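Local coordinates for protein DNA ligase (Archaeoglobus fulgidus, PDB 3GDE) that probably seals nicks in double-stranded DNA during replication, recombination and repair, joining 3'-hydroxyl and 5'-phosphate ends at the expense of ATP, at residues L462-V467 against Y520-P525; V502-Y507 against R529-K534. All coordinates share one frame; numbering follows the deposited sequence.

Interaction 1. Residues L462-V467 against Y520-P525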
ATOM      1  N   LEU A 462      -2.610  15.027  -2.376  1.00 32.67           N
ATOM      2  CA  LEU A 462      -2.584  16.217  -3.214  1.00 32.76           C
ATOM      3  C   LEU A 462      -3.438  15.993  -4.465  1.00 32.96           C
ATOM      4  O   LEU A 462      -3.173  15.077  -5.260  1.00 32.80           O
ATOM      5  CB  LEU A 462      -1.140  16.601  -3.577  1.00 32.83           C
ATOM      6  CG  LEU A 462      -0.081  16.636  -2.459  1.00 33.42           C
ATOM      7  CD1 LEU A 462       1.302  16.982  -2.997  1.00 33.25           C
ATOM      8  CD2 LEU A 462      -0.462  17.620  -1.371  1.00 34.70           C
ATOM      9  N   LYS A 463      -4.472  16.825  -4.615  1.00 33.18           N
ATOM     10  CA  LYS A 463      -5.386  16.751  -5.758  1.00 33.47           C
ATOM     11  C   LYS A 463      -4.657  16.889  -7.082  1.00 33.16           C
ATOM     12  O   LYS A 463      -3.711  17.657  -7.212  1.00 32.94           O
ATOM     13  CB  LYS A 463      -6.492  17.801  -5.675  1.00 33.77           C
ATOM     14  CG  LYS A 463      -7.694  17.358  -4.873  1.00 35.65           C
ATOM     15  CD  LYS A 463      -8.966  18.007  -5.412  1.00 39.68           C
ATOM     16  CE  LYS A 463     -10.104  17.882  -4.415  1.00 41.77           C
ATOM     17  NZ  LYS A 463     -11.361  18.494  -4.931  1.00 43.69           N
ATOM     18  N   VAL A 464      -5.132  16.145  -8.067  1.00 32.86           N
ATOM     19  CA  VAL A 464      -4.423  16.009  -9.320  1.00 32.99           C
ATOM     20  C   VAL A 464      -5.400  16.037 -10.513  1.00 33.02           C
ATOM     21  O   VAL A 464      -5.003  16.226 -11.657  1.00 33.03           O
ATOM     22  CB  VAL A 464      -3.507  14.757  -9.238  1.00 32.85           C
ATOM     23  CG1 VAL A 464      -3.817  13.725 -10.292  1.00 32.98           C
ATOM     24  CG2 VAL A 464      -2.053  15.160  -9.213  1.00 32.63           C
ATOM     25  N   GLY A 465      -6.686  15.884 -10.231  1.00 32.95           N
ATOM     26  CA  GLY A 465      -7.677  15.956 -11.287  1.00 33.11           C
ATOM     27  C   GLY A 465      -9.056  15.482 -10.892  1.00 33.04           C
ATOM     28  O   GLY A 465      -9.338  15.244  -9.712  1.00 32.34           O
ATOM     29  N   ARG A 466      -9.907  15.357 -11.906  1.00 33.15           N
ATOM     30  CA  ARG A 466     -11.290  14.946 -11.745  1.00 33.68           C
ATOM     31  C   ARG A 466     -11.727  14.100 -12.935  1.00 33.14           C
ATOM     32  O   ARG A 466     -11.445  14.449 -14.077  1.00 33.33           O
ATOM     33  CB  ARG A 466     -12.184  16.173 -11.621  1.00 33.74           C
ATOM     34  CG  ARG A 466     -13.562  15.837 -11.150  1.00 37.06           C
ATOM     35  CD  ARG A 466     -14.569  16.093 -12.217  1.00 42.36           C
ATOM     36  NE  ARG A 466     -15.069  17.461 -12.150  1.00 45.94           N
ATOM     37  CZ  ARG A 466     -15.987  17.956 -12.972  1.00 49.07           C
ATOM     38  NH1 ARG A 466     -16.504  17.184 -13.931  1.00 49.31           N
ATOM     39  NH2 ARG A 466     -16.389  19.224 -12.836  1.00 50.07           N
ATOM     40  N   VAL A 467     -12.431  13.006 -12.657  1.00 32.68           N
ATOM     41  CA  VAL A 467     -12.788  12.025 -13.679  1.00 31.96           C
ATOM     42  C   VAL A 467     -14.298  11.771 -13.726  1.00 32.19           C
ATOM     43  O   VAL A 467     -14.947  11.668 -12.686  1.00 31.17           O
ATOM     44  CB  VAL A 467     -11.975  10.689 -13.521  1.00 31.84           C
ATOM     45  CG1 VAL A 467     -12.297   9.968 -12.210  1.00 30.97           C
ATOM     46  CG2 VAL A 467     -12.185   9.768 -14.715  1.00 31.04           C
ATOM     47  N   TYR A 520      -0.281  20.105 -10.450  1.00 36.06           N
ATOM     48  CA  TYR A 520      -0.482  19.310 -11.667  1.00 35.26           C
ATOM     49  C   TYR A 520      -1.950  19.021 -11.903  1.00 34.84           C
ATOM     50  O   TYR A 520      -2.735  18.941 -10.960  1.00 34.62           O
ATOM     51  CB  TYR A 520       0.306  17.992 -11.613  1.00 35.10           C
ATOM     52  CG  TYR A 520       1.798  18.196 -11.527  1.00 34.74           C
ATOM     53  CD1 TYR A 520       2.549  18.451 -12.666  1.00 34.88           C
ATOM     54  CD2 TYR A 520       2.457  18.155 -10.300  1.00 34.75           C
ATOM     55  CE1 TYR A 520       3.926  18.657 -12.596  1.00 34.98           C
ATOM     56  CE2 TYR A 520       3.830  18.363 -10.215  1.00 35.42           C
ATOM     57  CZ  TYR A 520       4.560  18.614 -11.370  1.00 35.50           C
ATOM     58  OH  TYR A 520       5.924  18.821 -11.298  1.00 36.35           O
ATOM     59  N   ALA A 521      -2.313  18.865 -13.172  1.00 34.34           N
ATOM     60  CA  ALA A 521      -3.675  18.506 -13.547  1.00 33.82           C
ATOM     61  C   ALA A 521      -3.656  17.464 -14.657  1.00 33.48           C
ATOM     62  O   ALA A 521      -2.856  17.553 -15.595  1.00 33.81           O
ATOM     63  CB  ALA A 521      -4.450  19.739 -13.981  1.00 33.71           C
ATOM     64  N   LEU A 522      -4.533  16.472 -14.545  1.00 32.74           N
ATOM     65  CA  LEU A 522      -4.692  15.490 -15.609  1.00 32.25           C
ATOM     66  C   LEU A 522      -5.587  16.054 -16.713  1.00 32.23           C
ATOM     67  O   LEU A 522      -6.672  16.599 -16.445  1.00 32.03           O
ATOM     68  CB  LEU A 522      -5.264  14.174 -15.075  1.00 32.04           C
ATOM     69  CG  LEU A 522      -4.508  13.432 -13.966  1.00 31.96           C
ATOM     70  CD1 LEU A 522      -5.238  12.142 -13.632  1.00 31.52           C
ATOM     71  CD2 LEU A 522      -3.065  13.139 -14.357  1.00 30.96           C
ATOM     72  N   ARG A 523      -5.101  15.934 -17.949  1.00 31.81           N
ATOM     73  CA  ARG A 523      -5.849  16.290 -19.148  1.00 31.59           C
ATOM     74  C   ARG A 523      -6.486  15.008 -19.696  1.00 30.66           C
ATOM     75  O   ARG A 523      -5.798  14.022 -19.962  1.00 30.59           O
ATOM     76  CB  ARG A 523      -4.901  16.940 -20.162  1.00 32.11           C
ATOM     77  CG  ARG A 523      -5.521  17.412 -21.470  1.00 35.56           C
ATOM     78  CD  ARG A 523      -6.027  18.869 -21.409  1.00 39.75           C
ATOM     79  NE  ARG A 523      -6.720  19.246 -22.642  1.00 42.79           N
ATOM     80  CZ  ARG A 523      -7.701  20.146 -22.735  1.00 44.82           C
ATOM     81  NH1 ARG A 523      -8.142  20.795 -21.660  1.00 43.83           N
ATOM     82  NH2 ARG A 523      -8.255  20.392 -23.924  1.00 46.60           N
ATOM     83  N   PHE A 524      -7.809  15.025 -19.823  1.00 29.92           N
ATOM     84  CA  PHE A 524      -8.616  13.869 -20.259  1.00 29.50           C
ATOM     85  C   PHE A 524      -8.419  12.593 -19.432  1.00 28.87           C
ATOM     86  O   PHE A 524      -8.121  11.529 -19.988  1.00 28.74           O
ATOM     87  CB  PHE A 524      -8.479  13.603 -21.776  1.00 29.55           C
ATOM     88  CG  PHE A 524      -8.726  14.819 -22.616  1.00 30.08           C
ATOM     89  CD1 PHE A 524      -7.688  15.417 -23.315  1.00 32.35           C
ATOM     90  CD2 PHE A 524      -9.987  15.394 -22.672  1.00 31.11           C
ATOM     91  CE1 PHE A 524      -7.911  16.567 -24.080  1.00 32.66           C
ATOM     92  CE2 PHE A 524     -10.214  16.540 -23.431  1.00 32.19           C
ATOM     93  CZ  PHE A 524      -9.174  17.120 -24.136  1.00 31.34           C
ATOM     94  N   PRO A 525      -8.635  12.689 -18.102  1.00 28.24           N
ATOM     95  CA  PRO A 525      -8.566  11.503 -17.258  1.00 27.44           C
ATOM     96  C   PRO A 525      -9.728  10.569 -17.599  1.00 26.83           C
ATOM     97  O   PRO A 525     -10.813  11.025 -17.965  1.00 26.31           O
ATOM     98  CB  PRO A 525      -8.714  12.070 -15.841  1.00 27.42           C
ATOM     99  CG  PRO A 525      -9.488  13.316 -16.024  1.00 27.63           C
ATOM    100  CD  PRO A 525      -9.007  13.889 -17.324  1.00 27.93           C
TER
HETATM  101  O   HOH W   1      -8.851  16.511 -14.428  1.00 37.74           O
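Val-464 and Ala-521 bring the strands 462-467 and 520-523 together, their CA atoms 5.0 Å apart. The two run in nearly the same direction, with 19° between the axes of these short segments. Contact is made at a few points. The direct backbone bond runs from Leu-522 N to Val-464 O (2.9 Å). The same oxygen also receives a CA-H...O contact from Ala-521 CA at 3.2 Å. Further on, a water takes the place of a direct bond. It accepts from Arg-466 N and donates to Leu-522 O.

Val-464 and Gly-465 form a classic beta bulge opposite Leu-451 on strand 446-454.

Val-464 and Leu-522 cross obliquely. With CG anti to its own carbonyl carbon (chi1 -58°), Leu-522 sets CG against Val-464 CG1 at 3.7 Å. Leu-522 CD1 lies near the same methyl. At the far end, the Pro-525 ring closes the contact. Its CG touches Arg-466 O (3.0 Å), and its CB packs on Val-467 CB at 4.2 Å.

Both segments belong to the C-terminal OB-fold domain, away from the predicted ATP-binding residues. The near-parallel meeting is consistent with the closure of an OB-fold barrel between its third and fifth strands. Strand 446-454 flanks 462-467 and receives Val-467 on Phe-449 and Leu-451. Strand 509-512 pairs with 520-523, where Leu-522 touches Ile-510. Helix 542-550 packs against Tyr-520 through Ile-542, Val-545 and Tyr-549.

Interaction 2. Residues V502-Y507 against R529-K534. With PO4 (phosphate ion), chain D.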
ATOM      1  N   VAL A 502      -9.081   3.469  -4.250  1.00 25.38           N
ATOM      2  CA  VAL A 502      -8.119   3.879  -5.265  1.00 25.00           C
ATOM      3  C   VAL A 502      -8.652   3.483  -6.652  1.00 24.41           C
ATOM      4  O   VAL A 502      -9.068   2.341  -6.858  1.00 24.45           O
ATOM      5  CB  VAL A 502      -6.717   3.230  -4.983  1.00 25.01           C
ATOM      6  CG1 VAL A 502      -5.767   3.400  -6.165  1.00 24.51           C
ATOM      7  CG2 VAL A 502      -6.108   3.807  -3.693  1.00 24.83           C
ATOM      8  N   PHE A 503      -8.655   4.433  -7.588  1.00 23.84           N
ATOM      9  CA  PHE A 503      -9.040   4.150  -8.979  1.00 23.54           C
ATOM     10  C   PHE A 503      -7.796   4.020  -9.842  1.00 23.18           C
ATOM     11  O   PHE A 503      -6.841   4.769  -9.655  1.00 23.38           O
ATOM     12  CB  PHE A 503      -9.868   5.296  -9.583  1.00 22.78           C
ATOM     13  CG  PHE A 503     -11.280   5.396  -9.080  1.00 23.08           C
ATOM     14  CD1 PHE A 503     -11.834   4.423  -8.255  1.00 21.92           C
ATOM     15  CD2 PHE A 503     -12.075   6.483  -9.465  1.00 22.59           C
ATOM     16  CE1 PHE A 503     -13.138   4.529  -7.804  1.00 21.86           C
ATOM     17  CE2 PHE A 503     -13.390   6.596  -9.028  1.00 22.52           C
ATOM     18  CZ  PHE A 503     -13.925   5.621  -8.191  1.00 23.07           C
ATOM     19  N   GLU A 504      -7.803   3.085 -10.789  1.00 22.91           N
ATOM     20  CA  GLU A 504      -6.855   3.141 -11.906  1.00 22.87           C
ATOM     21  C   GLU A 504      -7.380   4.128 -12.959  1.00 23.21           C
ATOM     22  O   GLU A 504      -8.509   3.993 -13.449  1.00 22.84           O
ATOM     23  CB  GLU A 504      -6.612   1.766 -12.527  1.00 22.37           C
ATOM     24  CG  GLU A 504      -5.528   1.796 -13.628  1.00 22.81           C
ATOM     25  CD  GLU A 504      -5.228   0.446 -14.241  1.00 24.03           C
ATOM     26  OE1 GLU A 504      -5.659  -0.593 -13.682  1.00 25.58           O
ATOM     27  OE2 GLU A 504      -4.531   0.422 -15.290  1.00 27.17           O
ATOM     28  N   VAL A 505      -6.548   5.111 -13.294  1.00 23.49           N
ATOM     29  CA  VAL A 505      -6.930   6.235 -14.140  1.00 24.02           C
ATOM     30  C   VAL A 505      -5.957   6.371 -15.319  1.00 24.92           C
ATOM     31  O   VAL A 505      -4.733   6.412 -15.124  1.00 23.94           O
ATOM     32  CB  VAL A 505      -6.937   7.560 -13.334  1.00 23.92           C
ATOM     33  CG1 VAL A 505      -7.336   8.741 -14.207  1.00 24.27           C
ATOM     34  CG2 VAL A 505      -7.870   7.461 -12.134  1.00 24.52           C
ATOM     35  N   ALA A 506      -6.514   6.436 -16.531  1.00 25.57           N
ATOM     36  CA  ALA A 506      -5.749   6.774 -17.726  1.00 26.61           C
ATOM     37  C   ALA A 506      -5.874   8.273 -18.003  1.00 27.52           C
ATOM     38  O   ALA A 506      -6.789   8.932 -17.517  1.00 27.79           O
ATOM     39  CB  ALA A 506      -6.240   5.964 -18.924  1.00 26.47           C
ATOM     40  N   TYR A 507      -4.962   8.809 -18.801  1.00 28.48           N
ATOM     41  CA  TYR A 507      -4.965  10.231 -19.115  1.00 29.47           C
ATOM     42  C   TYR A 507      -4.289  10.465 -20.464  1.00 30.09           C
ATOM     43  O   TYR A 507      -3.549   9.604 -20.945  1.00 30.23           O
ATOM     44  CB  TYR A 507      -4.229  11.007 -18.011  1.00 30.05           C
ATOM     45  CG  TYR A 507      -2.795  10.569 -17.822  1.00 29.87           C
ATOM     46  CD1 TYR A 507      -1.754  11.263 -18.430  1.00 29.41           C
ATOM     47  CD2 TYR A 507      -2.479   9.452 -17.039  1.00 30.38           C
ATOM     48  CE1 TYR A 507      -0.433  10.861 -18.277  1.00 29.55           C
ATOM     49  CE2 TYR A 507      -1.146   9.035 -16.877  1.00 31.04           C
ATOM     50  CZ  TYR A 507      -0.132   9.749 -17.501  1.00 30.86           C
ATOM     51  OH  TYR A 507       1.191   9.361 -17.352  1.00 32.53           O
ATOM     52  N   ARG A 529     -10.525   1.143 -13.887  1.00 26.62           N
ATOM     53  CA  ARG A 529     -11.176   0.289 -12.892  1.00 26.78           C
ATOM     54  C   ARG A 529     -10.872   0.705 -11.450  1.00 27.58           C
ATOM     55  O   ARG A 529      -9.902   1.426 -11.180  1.00 27.20           O
ATOM     56  CB  ARG A 529     -10.766  -1.173 -13.080  1.00 26.91           C
ATOM     57  CG  ARG A 529      -9.293  -1.446 -12.846  1.00 27.48           C
ATOM     58  CD  ARG A 529      -8.954  -2.849 -13.314  1.00 31.13           C
ATOM     59  NE  ARG A 529      -7.857  -2.796 -14.271  1.00 35.03           N
ATOM     60  CZ  ARG A 529      -7.985  -2.894 -15.594  1.00 34.53           C
ATOM     61  NH1 ARG A 529      -9.161  -3.091 -16.170  1.00 34.10           N
ATOM     62  NH2 ARG A 529      -6.906  -2.810 -16.341  1.00 36.49           N
ATOM     63  N   LEU A 530     -11.699   0.208 -10.530  1.00 28.09           N
ATOM     64  CA  LEU A 530     -11.452   0.325  -9.103  1.00 29.15           C
ATOM     65  C   LEU A 530     -10.304  -0.610  -8.727  1.00 29.24           C
ATOM     66  O   LEU A 530     -10.306  -1.766  -9.115  1.00 29.36           O
ATOM     67  CB  LEU A 530     -12.721  -0.062  -8.319  1.00 29.18           C
ATOM     68  CG  LEU A 530     -12.721  -0.148  -6.785  1.00 29.61           C
ATOM     69  CD1 LEU A 530     -12.638   1.237  -6.116  1.00 30.32           C
ATOM     70  CD2 LEU A 530     -13.972  -0.873  -6.326  1.00 30.07           C
ATOM     71  N   ARG A 531      -9.331  -0.117  -7.968  1.00 29.70           N
ATOM     72  CA  ARG A 531      -8.241  -0.984  -7.523  1.00 30.63           C
ATOM     73  C   ARG A 531      -8.369  -1.370  -6.045  1.00 31.87           C
ATOM     74  O   ARG A 531      -7.863  -0.691  -5.157  1.00 31.27           O
ATOM     75  CB  ARG A 531      -6.868  -0.386  -7.865  1.00 30.03           C
ATOM     76  CG  ARG A 531      -6.641  -0.206  -9.376  1.00 28.95           C
ATOM     77  CD  ARG A 531      -6.558  -1.555 -10.128  1.00 27.31           C
ATOM     78  NE  ARG A 531      -5.366  -2.306  -9.739  1.00 27.26           N
ATOM     79  CZ  ARG A 531      -4.179  -2.218 -10.338  1.00 26.47           C
ATOM     80  NH1 ARG A 531      -4.009  -1.435 -11.403  1.00 26.10           N
ATOM     81  NH2 ARG A 531      -3.167  -2.942  -9.880  1.00 25.23           N
ATOM     82  N   ASP A 532      -9.065  -2.476  -5.802  1.00 33.68           N
ATOM     83  CA  ASP A 532      -9.190  -3.029  -4.449  1.00 35.93           C
ATOM     84  C   ASP A 532      -7.862  -3.564  -3.921  1.00 35.89           C
ATOM     85  O   ASP A 532      -7.653  -3.611  -2.712  1.00 36.23           O
ATOM     86  CB  ASP A 532     -10.247  -4.139  -4.405  1.00 36.61           C
ATOM     87  CG  ASP A 532     -11.664  -3.591  -4.410  1.00 39.58           C
ATOM     88  OD1 ASP A 532     -11.879  -2.482  -3.859  1.00 41.86           O
ATOM     89  OD2 ASP A 532     -12.563  -4.281  -4.953  1.00 43.18           O
ATOM     90  N   ASP A 533      -6.976  -3.957  -4.835  1.00 35.90           N
ATOM     91  CA  ASP A 533      -5.639  -4.436  -4.474  1.00 36.03           C
ATOM     92  C   ASP A 533      -4.733  -3.323  -3.910  1.00 35.93           C
ATOM     93  O   ASP A 533      -3.584  -3.584  -3.529  1.00 35.85           O
ATOM     94  CB  ASP A 533      -4.971  -5.122  -5.683  1.00 35.70           C
ATOM     95  CG  ASP A 533      -4.845  -4.202  -6.896  1.00 36.77           C
ATOM     96  OD1 ASP A 533      -5.869  -3.608  -7.307  1.00 36.46           O
ATOM     97  OD2 ASP A 533      -3.720  -4.079  -7.451  1.00 37.25           O
ATOM     98  N   LYS A 534      -5.253  -2.095  -3.864  1.00 35.63           N
ATOM     99  CA  LYS A 534      -4.465  -0.922  -3.487  1.00 35.60           C
ATOM    100  C   LYS A 534      -5.113  -0.096  -2.368  1.00 36.01           C
ATOM    101  O   LYS A 534      -6.239   0.395  -2.518  1.00 35.86           O
ATOM    102  CB  LYS A 534      -4.194  -0.024  -4.706  1.00 35.04           C
ATOM    103  CG  LYS A 534      -3.403  -0.682  -5.809  1.00 34.16           C
ATOM    104  CD  LYS A 534      -2.902   0.332  -6.792  1.00 33.62           C
ATOM    105  CE  LYS A 534      -1.961  -0.291  -7.804  1.00 34.12           C
ATOM    106  NZ  LYS A 534      -1.559   0.696  -8.855  1.00 34.67           N
TER
HETATM  107  P   PO4 D 558      -0.197  -1.434 -11.697  1.00 64.07           P
HETATM  108  O1  PO4 D 558      -0.600  -2.771 -11.123  1.00 63.60           O
HETATM  109  O2  PO4 D 558       0.792  -1.651 -12.822  1.00 64.38           O
HETATM  110  O3  PO4 D 558      -1.417  -0.734 -12.258  1.00 63.91           O
HETATM  111  O4  PO4 D 558       0.441  -0.596 -10.610  1.00 62.94           O
HETATM  112  O   HOH W   2      -9.254   0.687  -3.370  1.00 29.70           O
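Phe-503 and Leu-530 form an antiparallel non-hydrogen-bonded pair, and Glu-504 with Arg-529 the hydrogen-bonded pair beside it. Glu-504 N bonds Arg-529 O at 2.7 Å. Arg-531 N bonds Val-502 O, also at 2.7 Å.

The strand side is tightly packed: Val-502, Phe-503 and Glu-504 are buried. Leu-530 CD1 meets the edge of the Phe-503 ring in its plane, 3.7 Å from CE1. At the turn, Val-502 crosses Lys-534 at about a right angle, with its CG1 on the lysine CB.

Glu-504 and Arg-529 point to the face opposite Phe-503 and Leu-530. Glu-504 CG is anti to the backbone N (chi1 -175°), and the chain stays extended to the carboxylate. Here Glu-504, Arg-529, Arg-531 and Asp-533 form a salt-bridge network. Arg-531 NH1 bonds Glu-504 OE1 at 2.9 Å, from above the carboxylate plane. Arg-529 NE bonds the same oxygen weakly, and its NH1 forms a salt bridge with a second phosphate. Glu-504 OE2 is held by Thr-427. Arg-531 also grips Asp-533 side-on: NE goes to OD1 and NH2 to OD2, each on a syn lone pair. This clamp would fix the guanidinium plane.

The partner segment is more open. Arg-529, Leu-530 and Lys-534 are partly exposed, and Asp-532 is exposed. A phosphate, probably from the crystallisation liquor, accepts from Arg-531 NH1 and NH2. Lys-534 NZ reaches its O4 at 3.0 Å and also pairs with Asp-429. Separately, a water links Val-502 N to Arg-531 O beside the type I turn 531-534.

The side chains of Lys-534 and Arg-272, a predicted ATP-binding residue, are about 6 Å apart. Helix 313-321 covers Glu-504 and Arg-529 through Phe-313. Strand 428-437 flanks 502-506, and helix 473-483 packs on Phe-503.

Both interactions lie in the OB-fold domain, with centres about 14 Å apart. Their segments alternate along the chain, and strand 520-523 of interaction 1 is followed directly by strand 526-530, which carries the start of 529-534. They meet where Val-505 CG1 touches Leu-522 CD1 and Pro-525 CB. Interaction 1 is a buried, largely apolar contact between two strands, remote from the annotated sites. Interaction 2 is partly buried: regular antiparallel pairing gives way to a turn with a salt-bridge network and a bound phosphate. Lys-534 of its turn lies near predicted ATP-binding residues. Water spans backbone atoms in both.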